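Local structure of response regulator (3N0R) at residues Q97-G102 and Q107-I112; V79-W84 and Q135-D140; P114-A119 and Q152-A157. The protein serves as a two-component stress response regulator, in which a receiver domain probably controls a sigma-factor-like domain that acts as an anti-anti-sigma switch. The protein carries 1 engineered substitution. All blocks are in the same frame, centred on the assembly; numbering follows the deposited sequence.

Contact 1. Residues Q97-G102 and Q107-I112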
loop_
_atom_site.group_PDB
_atom_site.type_symbol
_atom_site.label_atom_id
_atom_site.label_comp_id
_atom_site.label_asym_id
_atom_site.label_seq_id
_atom_site.Cartn_x
_atom_site.Cartn_y
_atom_site.Cartn_z
ATOM N N GLN A 97 3.253 -20.563 -13.018
ATOM C CA GLN A 97 3.443 -19.180 -13.430
ATOM C C GLN A 97 2.284 -18.714 -14.300
ATOM O O GLN A 97 1.955 -19.377 -15.283
ATOM C CB GLN A 97 4.764 -19.011 -14.174
ATOM C CG GLN A 97 5.075 -17.555 -14.421
ATOM C CD GLN A 97 6.389 -17.318 -15.129
ATOM O OE1 GLN A 97 7.325 -18.123 -15.043
ATOM N NE2 GLN A 97 6.477 -16.191 -15.823
ATOM N N GLY A 98 1.696 -17.567 -13.954
ATOM C CA GLY A 98 0.571 -17.013 -14.692
ATOM C C GLY A 98 1.043 -16.056 -15.780
ATOM O O GLY A 98 1.229 -16.461 -16.931
ATOM N N LEU A 99 1.246 -14.788 -15.431
ATOM C CA LEU A 99 1.790 -13.828 -16.382
ATOM C C LEU A 99 3.191 -14.210 -16.832
ATOM O O LEU A 99 3.986 -14.745 -16.043
ATOM C CB LEU A 99 1.849 -12.420 -15.777
ATOM C CG LEU A 99 0.546 -11.654 -15.540
ATOM C CD1 LEU A 99 0.841 -10.233 -15.117
ATOM C CD2 LEU A 99 -0.393 -11.679 -16.744
ATOM N N HIS A 100 3.485 -13.919 -18.096
ATOM C CA HIS A 100 4.831 -14.032 -18.640
ATOM C C HIS A 100 5.218 -12.693 -19.237
ATOM O O HIS A 100 4.355 -11.832 -19.425
ATOM C CB HIS A 100 4.903 -15.162 -19.674
ATOM C CG HIS A 100 4.693 -16.507 -19.063
ATOM N ND1 HIS A 100 3.458 -16.935 -18.625
ATOM C CD2 HIS A 100 5.569 -17.483 -18.726
ATOM C CE1 HIS A 100 3.574 -18.133 -18.082
ATOM N NE2 HIS A 100 4.846 -18.485 -18.124
ATOM N N ALA A 101 6.507 -12.523 -19.528
ATOM C CA ALA A 101 7.070 -11.210 -19.839
ATOM C C ALA A 101 6.385 -10.512 -21.016
ATOM O O ALA A 101 6.316 -9.284 -21.057
ATOM C CB ALA A 101 8.571 -11.324 -20.089
ATOM N N GLY A 102 5.888 -11.289 -21.972
ATOM C CA GLY A 102 5.260 -10.719 -23.149
ATOM C C GLY A 102 3.882 -10.125 -22.917
ATOM O O GLY A 102 3.372 -9.393 -23.766
ATOM N N GLN A 107 4.523 -6.334 -18.631
ATOM C CA GLN A 107 5.388 -5.240 -19.040
ATOM C C GLN A 107 5.196 -4.015 -18.146
ATOM O O GLN A 107 6.168 -3.364 -17.741
ATOM C CB GLN A 107 5.124 -4.885 -20.501
ATOM C CG GLN A 107 5.412 -6.025 -21.464
ATOM C CD GLN A 107 5.158 -5.639 -22.901
ATOM O OE1 GLN A 107 5.718 -4.666 -23.405
ATOM N NE2 GLN A 107 4.303 -6.400 -23.574
ATOM N N ARG A 108 3.943 -3.701 -17.827
ATOM C CA ARG A 108 3.682 -2.583 -16.923
ATOM C C ARG A 108 4.234 -2.866 -15.533
ATOM O O ARG A 108 4.874 -2.006 -14.925
ATOM C CB ARG A 108 2.192 -2.249 -16.821
ATOM C CG ARG A 108 1.905 -1.286 -15.662
ATOM C CD ARG A 108 0.718 -0.361 -15.903
ATOM N NE ARG A 108 0.525 0.573 -14.789
ATOM C CZ ARG A 108 0.958 1.832 -14.770
ATOM N NH1 ARG A 108 1.613 2.332 -15.810
ATOM N NH2 ARG A 108 0.732 2.600 -13.706
ATOM N N LEU A 109 3.982 -4.070 -15.028
ATOM C CA LEU A 109 4.447 -4.417 -13.690
ATOM C C LEU A 109 5.967 -4.407 -13.577
ATOM O O LEU A 109 6.511 -4.064 -12.531
ATOM C CB LEU A 109 3.868 -5.757 -13.242
ATOM C CG LEU A 109 2.374 -5.735 -12.916
ATOM C CD1 LEU A 109 1.799 -7.150 -12.888
ATOM C CD2 LEU A 109 2.085 -5.017 -11.598
HETATM N N MSE A 110 6.661 -4.776 -14.642
HETATM C CA MSE A 110 8.122 -4.763 -14.587
HETATM C C MSE A 110 8.652 -3.340 -14.382
HETATM O O MSE A 110 9.692 -3.136 -13.755
HETATM C CB MSE A 110 8.720 -5.436 -15.824
HETATM C CG MSE A 110 8.543 -6.959 -15.819
HETATM SE SE MSE A 110 8.973 -7.748 -17.532
HETATM C CE MSE A 110 9.847 -6.159 -18.213
ATOM N N ARG A 111 7.909 -2.360 -14.887
ATOM C CA ARG A 111 8.303 -0.963 -14.780
ATOM C C ARG A 111 7.903 -0.346 -13.441
ATOM O O ARG A 111 8.708 0.331 -12.799
ATOM C CB ARG A 111 7.688 -0.155 -15.919
ATOM N N ILE A 112 6.661 -0.570 -13.013
ATOM C CA ILE A 112 6.169 0.089 -11.803
ATOM C C ILE A 112 6.376 -0.718 -10.533
ATOM O O ILE A 112 6.393 -0.149 -9.441
ATOM C CB ILE A 112 4.671 0.469 -11.907
ATOM C CG1 ILE A 112 3.783 -0.783 -11.915
ATOM C CG2 ILE A 112 4.426 1.355 -13.121
ATOM C CD1 ILE A 112 2.293 -0.493 -11.847
#

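Contact 2. Residues V79-W84 and Q135-D140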
loop_
_atom_site.group_PDB
_atom_site.type_symbol
_atom_site.label_atom_id
_atom_site.label_comp_id
_atom_site.label_asym_id
_atom_site.label_seq_id
_atom_site.Cartn_x
_atom_site.Cartn_y
_atom_site.Cartn_z
ATOM N N VAL A 79 1.446 -17.544 -3.796
ATOM C CA VAL A 79 0.548 -17.821 -4.915
ATOM C C VAL A 79 0.286 -16.551 -5.732
ATOM O O VAL A 79 0.337 -16.570 -6.962
ATOM C CB VAL A 79 -0.766 -18.458 -4.413
ATOM C CG1 VAL A 79 -1.857 -18.357 -5.465
ATOM C CG2 VAL A 79 -0.504 -19.914 -4.014
ATOM N N PHE A 80 0.012 -15.445 -5.044
ATOM C CA PHE A 80 -0.206 -14.170 -5.721
ATOM C C PHE A 80 0.995 -13.816 -6.607
ATOM O O PHE A 80 0.839 -13.401 -7.752
ATOM C CB PHE A 80 -0.438 -13.081 -4.675
ATOM C CG PHE A 80 -0.736 -11.726 -5.258
ATOM C CD1 PHE A 80 0.299 -10.871 -5.620
ATOM C CD2 PHE A 80 -2.046 -11.307 -5.459
ATOM C CE1 PHE A 80 0.034 -9.624 -6.154
ATOM C CE2 PHE A 80 -2.321 -10.050 -5.983
ATOM C CZ PHE A 80 -1.289 -9.216 -6.347
ATOM N N HIS A 81 2.201 -14.010 -6.075
ATOM C CA HIS A 81 3.415 -13.730 -6.834
ATOM C C HIS A 81 3.625 -14.670 -8.017
ATOM O O HIS A 81 4.116 -14.252 -9.064
ATOM C CB HIS A 81 4.622 -13.744 -5.903
ATOM C CG HIS A 81 4.841 -12.445 -5.204
ATOM N ND1 HIS A 81 5.961 -11.680 -5.438
ATOM C CD2 HIS A 81 4.083 -11.751 -4.320
ATOM C CE1 HIS A 81 5.894 -10.571 -4.725
ATOM N NE2 HIS A 81 4.758 -10.575 -4.050
ATOM N N ALA A 82 3.278 -15.943 -7.855
ATOM C CA ALA A 82 3.364 -16.899 -8.964
ATOM C C ALA A 82 2.453 -16.480 -10.121
ATOM O O ALA A 82 2.832 -16.566 -11.294
ATOM C CB ALA A 82 3.005 -18.312 -8.487
ATOM N N ILE A 83 1.244 -16.036 -9.786
ATOM C CA ILE A 83 0.283 -15.643 -10.805
ATOM C C ILE A 83 0.681 -14.338 -11.492
ATOM O O ILE A 83 0.659 -14.265 -12.719
ATOM C CB ILE A 83 -1.145 -15.521 -10.229
ATOM C CG1 ILE A 83 -1.636 -16.891 -9.745
ATOM C CG2 ILE A 83 -2.096 -14.949 -11.264
ATOM C CD1 ILE A 83 -2.916 -16.842 -8.911
ATOM N N TRP A 84 1.062 -13.327 -10.706
ATOM C CA TRP A 84 1.164 -11.962 -11.221
ATOM C C TRP A 84 2.568 -11.402 -11.401
ATOM O O TRP A 84 2.752 -10.494 -12.212
ATOM C CB TRP A 84 0.350 -10.994 -10.342
ATOM C CG TRP A 84 -1.115 -11.293 -10.341
ATOM C CD1 TRP A 84 -1.850 -11.837 -9.322
ATOM C CD2 TRP A 84 -2.020 -11.088 -11.427
ATOM N NE1 TRP A 84 -3.158 -11.988 -9.720
ATOM C CE2 TRP A 84 -3.287 -11.535 -11.011
ATOM C CE3 TRP A 84 -1.875 -10.573 -12.720
ATOM C CZ2 TRP A 84 -4.410 -11.475 -11.842
ATOM C CZ3 TRP A 84 -2.987 -10.520 -13.546
ATOM C CH2 TRP A 84 -4.237 -10.969 -13.106
ATOM N N GLN A 135 10.580 -16.341 0.849
ATOM C CA GLN A 135 9.694 -17.433 0.424
ATOM C C GLN A 135 8.708 -16.945 -0.614
ATOM O O GLN A 135 8.384 -17.647 -1.564
ATOM C CB GLN A 135 8.876 -17.997 1.587
ATOM C CG GLN A 135 9.663 -18.338 2.816
ATOM C CD GLN A 135 10.885 -19.163 2.507
ATOM O OE1 GLN A 135 10.820 -20.163 1.784
ATOM N NE2 GLN A 135 12.013 -18.757 3.060
ATOM N N ILE A 136 8.218 -15.730 -0.418
ATOM C CA ILE A 136 7.223 -15.165 -1.316
ATOM C C ILE A 136 7.837 -14.857 -2.672
ATOM O O ILE A 136 7.225 -15.117 -3.715
ATOM C CB ILE A 136 6.589 -13.914 -0.687
ATOM C CG1 ILE A 136 5.785 -14.312 0.558
ATOM C CG2 ILE A 136 5.708 -13.183 -1.697
ATOM C CD1 ILE A 136 5.416 -13.160 1.457
ATOM N N LEU A 137 9.055 -14.319 -2.649
ATOM C CA LEU A 137 9.779 -13.930 -3.859
ATOM C C LEU A 137 10.537 -15.093 -4.490
ATOM O O LEU A 137 11.030 -14.975 -5.611
ATOM C CB LEU A 137 10.767 -12.810 -3.526
ATOM C CG LEU A 137 10.101 -11.506 -3.100
ATOM C CD1 LEU A 137 11.113 -10.617 -2.391
ATOM C CD2 LEU A 137 9.512 -10.813 -4.309
ATOM N N ASP A 138 10.654 -16.205 -3.769
ATOM C CA ASP A 138 11.438 -17.353 -4.233
ATOM C C ASP A 138 12.909 -16.989 -4.466
ATOM O O ASP A 138 13.471 -17.253 -5.531
ATOM C CB ASP A 138 10.811 -17.955 -5.497
ATOM C CG ASP A 138 11.357 -19.332 -5.824
ATOM O OD1 ASP A 138 11.947 -19.978 -4.932
ATOM O OD2 ASP A 138 11.184 -19.774 -6.979
ATOM N N CYS A 139 13.532 -16.386 -3.458
ATOM C CA CYS A 139 14.946 -16.041 -3.531
ATOM C C CYS A 139 15.594 -16.312 -2.184
ATOM O O CYS A 139 14.918 -16.706 -1.237
ATOM C CB CYS A 139 15.125 -14.569 -3.936
ATOM S SG CYS A 139 14.536 -13.359 -2.727
ATOM N N ASP A 140 16.904 -16.109 -2.088
ATOM C CA ASP A 140 17.581 -16.329 -0.816
ATOM C C ASP A 140 17.630 -15.073 0.060
ATOM O O ASP A 140 17.195 -13.991 -0.348
ATOM C CB ASP A 140 18.953 -17.025 -0.970
ATOM C CG ASP A 140 20.036 -16.132 -1.563
ATOM O OD1 ASP A 140 19.851 -14.914 -1.686
ATOM O OD2 ASP A 140 21.114 -16.668 -1.891
#

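Contact 3. Residues P114-A119 and Q152-A157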
loop_
_atom_site.group_PDB
_atom_site.type_symbol
_atom_site.label_atom_id
_atom_site.label_comp_id
_atom_site.label_asym_id
_atom_site.label_seq_id
_atom_site.Cartn_x
_atom_site.Cartn_y
_atom_site.Cartn_z
ATOM N N PRO A 114 9.005 -3.391 -9.696
ATOM C CA PRO A 114 10.160 -4.294 -9.769
ATOM C C PRO A 114 10.305 -5.092 -8.477
ATOM O O PRO A 114 9.713 -4.748 -7.438
ATOM C CB PRO A 114 11.339 -3.330 -9.930
ATOM C CG PRO A 114 10.883 -2.084 -9.221
ATOM C CD PRO A 114 9.414 -1.979 -9.567
ATOM N N ARG A 115 11.087 -6.163 -8.544
ATOM C CA ARG A 115 11.278 -7.032 -7.390
ATOM C C ARG A 115 11.792 -6.280 -6.163
ATOM O O ARG A 115 11.419 -6.603 -5.042
ATOM C CB ARG A 115 12.147 -8.250 -7.742
ATOM C CG ARG A 115 11.322 -9.333 -8.450
ATOM C CD ARG A 115 12.119 -10.465 -9.028
ATOM N NE ARG A 115 12.828 -11.271 -8.039
ATOM C CZ ARG A 115 12.312 -12.269 -7.320
ATOM N NH1 ARG A 115 11.017 -12.599 -7.383
ATOM N NH2 ARG A 115 13.112 -12.936 -6.506
ATOM N N SER A 116 12.624 -5.263 -6.361
ATOM C CA SER A 116 13.101 -4.481 -5.221
ATOM C C SER A 116 11.934 -3.853 -4.462
ATOM O O SER A 116 11.895 -3.862 -3.230
ATOM C CB SER A 116 14.067 -3.393 -5.683
ATOM O OG SER A 116 13.467 -2.599 -6.691
ATOM N N ARG A 117 10.981 -3.303 -5.203
ATOM C CA ARG A 117 9.843 -2.644 -4.576
ATOM C C ARG A 117 8.904 -3.647 -3.905
ATOM O O ARG A 117 8.359 -3.374 -2.832
ATOM C CB ARG A 117 9.081 -1.799 -5.591
ATOM C CG ARG A 117 8.122 -0.823 -4.960
ATOM C CD ARG A 117 8.817 0.199 -4.050
ATOM N NE ARG A 117 9.865 0.956 -4.732
ATOM C CZ ARG A 117 9.781 2.242 -5.075
ATOM N NH1 ARG A 117 8.691 2.954 -4.801
ATOM N NH2 ARG A 117 10.806 2.826 -5.685
ATOM N N GLN A 118 8.749 -4.820 -4.512
ATOM C CA GLN A 118 7.994 -5.892 -3.885
ATOM C C GLN A 118 8.619 -6.253 -2.538
ATOM O O GLN A 118 7.919 -6.352 -1.541
ATOM C CB GLN A 118 7.974 -7.121 -4.790
ATOM C CG GLN A 118 7.297 -6.901 -6.123
ATOM C CD GLN A 118 7.630 -8.000 -7.099
ATOM O OE1 GLN A 118 7.789 -9.153 -6.707
ATOM N NE2 GLN A 118 7.755 -7.654 -8.376
ATOM N N ALA A 119 9.932 -6.457 -2.514
ATOM C CA ALA A 119 10.615 -6.848 -1.282
ATOM C C ALA A 119 10.423 -5.792 -0.192
ATOM O O ALA A 119 10.166 -6.106 0.975
ATOM C CB ALA A 119 12.095 -7.087 -1.535
ATOM N N GLN A 152 14.899 0.976 -0.626
ATOM C CA GLN A 152 15.005 1.969 0.433
ATOM C C GLN A 152 15.713 3.226 -0.069
ATOM O O GLN A 152 15.304 4.350 0.232
ATOM C CB GLN A 152 15.735 1.382 1.638
ATOM C CG GLN A 152 15.746 2.283 2.857
ATOM C CD GLN A 152 16.354 1.599 4.063
ATOM O OE1 GLN A 152 16.619 0.392 4.041
ATOM N NE2 GLN A 152 16.579 2.363 5.124
ATOM N N ALA A 153 16.772 3.036 -0.845
ATOM C CA ALA A 153 17.498 4.161 -1.410
ATOM C C ALA A 153 16.607 4.964 -2.356
ATOM O O ALA A 153 16.629 6.195 -2.333
ATOM C CB ALA A 153 18.759 3.690 -2.122
ATOM N N GLU A 154 15.827 4.273 -3.193
ATOM C CA GLU A 154 14.918 4.948 -4.130
ATOM C C GLU A 154 13.855 5.758 -3.401
ATOM O O GLU A 154 13.532 6.888 -3.787
ATOM C CB GLU A 154 14.249 3.930 -5.062
ATOM C CG GLU A 154 15.217 3.332 -6.043
ATOM C CD GLU A 154 14.657 2.163 -6.818
ATOM O OE1 GLU A 154 13.441 1.899 -6.741
ATOM O OE2 GLU A 154 15.455 1.490 -7.505
ATOM N N ILE A 155 13.278 5.166 -2.367
ATOM C CA ILE A 155 12.252 5.845 -1.603
ATOM C C ILE A 155 12.840 7.035 -0.838
ATOM O O ILE A 155 12.279 8.131 -0.853
ATOM C CB ILE A 155 11.507 4.855 -0.700
ATOM C CG1 ILE A 155 10.712 3.889 -1.587
ATOM C CG2 ILE A 155 10.601 5.602 0.275
ATOM C CD1 ILE A 155 10.191 2.684 -0.883
ATOM N N ASP A 156 13.998 6.840 -0.216
ATOM C CA ASP A 156 14.620 7.926 0.520
ATOM C C ASP A 156 15.008 9.073 -0.428
ATOM O O ASP A 156 14.989 10.243 -0.042
ATOM C CB ASP A 156 15.823 7.425 1.339
ATOM C CG ASP A 156 15.416 6.551 2.525
ATOM O OD1 ASP A 156 14.214 6.465 2.853
ATOM O OD2 ASP A 156 16.312 5.951 3.151
ATOM N N ALA A 157 15.319 8.735 -1.683
ATOM C CA ALA A 157 15.696 9.721 -2.703
ATOM C C ALA A 157 14.515 10.526 -3.275
ATOM O O ALA A 157 14.724 11.486 -4.022
ATOM C CB ALA A 157 16.489 9.054 -3.831
HETATM O O HOH W 1 12.215 -0.287 -5.805
HETATM O O HOH W 2 15.203 -1.073 -8.042
#

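Contact 1. Residues Q97-G102 and Q107-I112
A101 and Q107 show how a loop can lie back against the helix it leads into. The carbonyl oxygen A101 O lies 3.4 Å from Q107 CG, so it meets the aliphatic stem of the glutamine and not its amide. From that point the stem runs on extended (chi2 -179°) and carries the amide past A101 to the next residue, where Q107 NE2 approaches G102 O at 3.1 Å. This bond is weak, bent to 135° at the hydrogen, and doubtful, because Q107 has a second conformer. The methyl of A101 adds a loose apolar touch, A101 CB to SE of the selenomethionine M110 at 4.4 Å. Deeper in, two leucines cross at about a right angle and meet through one methyl each, L99 CD1 to L109 CD1 at 3.9 Å; L109 is the buried partner. The loop has polar bracing of its own. Q97 NE2 donates to L99 O over 2.9 Å, nearly straight at 167° and in the carbonyl plane on a lone pair, while the same nitrogen sits above one face of the H100 ring, toward its rim. H100 N is hydrogen-bonded to D103 OD2, just ahead of the helix. The whole is a surface packing of the preceding loop along helix 104-112, in the helical sigma-like part of the protein.

Contact 2. Residues V79-W84 and Q135-D140
H81 NE2, hydrogen-bonded to the hydroxyl of Y37, anchors a buried imidazole whose carbon surface is packed by I136 and L137. The principle illustrated is that a polar ring can join two helices without any hydrogen bond between them, provided its polar end is satisfied by a third. I136 lays its CG2 methyl over one face of the ring in a CH-pi contact, 3.6 Å from the centroid and only 18° off the normal. The methyl is shifted toward the rim, and its shortest approach is I136 CG2 to H81 CD2 at 3.4 Å. With CG1 of I136 set beside its backbone N (chi1 -66°), the CG2 branch lies anti to that nitrogen and is the one presented to the histidine. L137 begins by pointing away from helix 72-84, yet its CD2 methyl swings back and comes obliquely to the ring, L137 CD2 to H81 CE1 at 3.6 Å. The backbone takes part as well, for I136 O lies 3.7 Å from H81 CB. Q118 and L122 of helix 115-125 also pack against these side chains. Just past L137, D138 ends the helix with a positive phi of 60°, and D140 at the N-cap turns its OD1 to E143 N to start the next helix. This succession of helix 130-137, a short turn and helix 141-156 is consistent with the helix-turn-helix of a sigma4-like region, here packed on helix 72-84 of the sigma2-like part.

Contact 3. Residues P114-A119 and Q152-A157
Within the sigma-like domain, R117 of helix 115-125 and E154 of helix 141-156 bridge the space between these two helices. Their segments 115-119 and 152-156 run nearly at right angles, with axes 10.6 Å apart at closest approach, a separation spanned by long side chains and water. R117 NH2 donates to E154 OE1 in a salt bridge of 3.0 Å. The bond is fairly straight, 157° at the hydrogen; E154 OE1 lies in the guanidinium plane and uses the lone pair turned away from its sister oxygen, although the two planar groups are inclined by 53°. R117 reaches this position with CG anti to the backbone N (chi1 -165°), after which the chain folds at chi2 and chi3. I155 CG1 covers one face of the guanidinium over its centre, 3.9 Å from R117 NH1. That cation also belongs to the interface with the receiver domain: R117 NH1 is hydrogen-bonded to Q273 OE1, and F276 of the same helix 264-277 makes a cation-pi contact with it. On the S116 side, two waters complete the bridge. The first accepts from R117 NE at 2.9 Å, donates to E154 OE1 and is hydrogen-bonded to S116 OG at 2.8 Å. The second donates to E154 OE2 at 2.6 Å and is hydrogen-bonded to that same S116 OG.

How the contacts relate
From the N terminus, helix 72-84 opens contact 2, which closes only at 135-140. Inside that long loop, contact 1 opens and closes entirely, joining 97-102 to 107-112. Contact 3 starts next, at 114-119, before contact 2 has closed, and ends at 152-157 after it, so contacts 2 and 3 cross while contacts 1 and 3 stand in series. Probable backbone hydrogen bonds from G98 and L99 to A82 and I83 link contacts 1 and 2; R115 NH1 probably bonds L137 O, coupling contacts 2 and 3. Contact 1 folds a loop onto helix 104-112, contact 2 joins the sigma2-like part to the probably sigma4-like helices, and contact 3 borders helix 264-277.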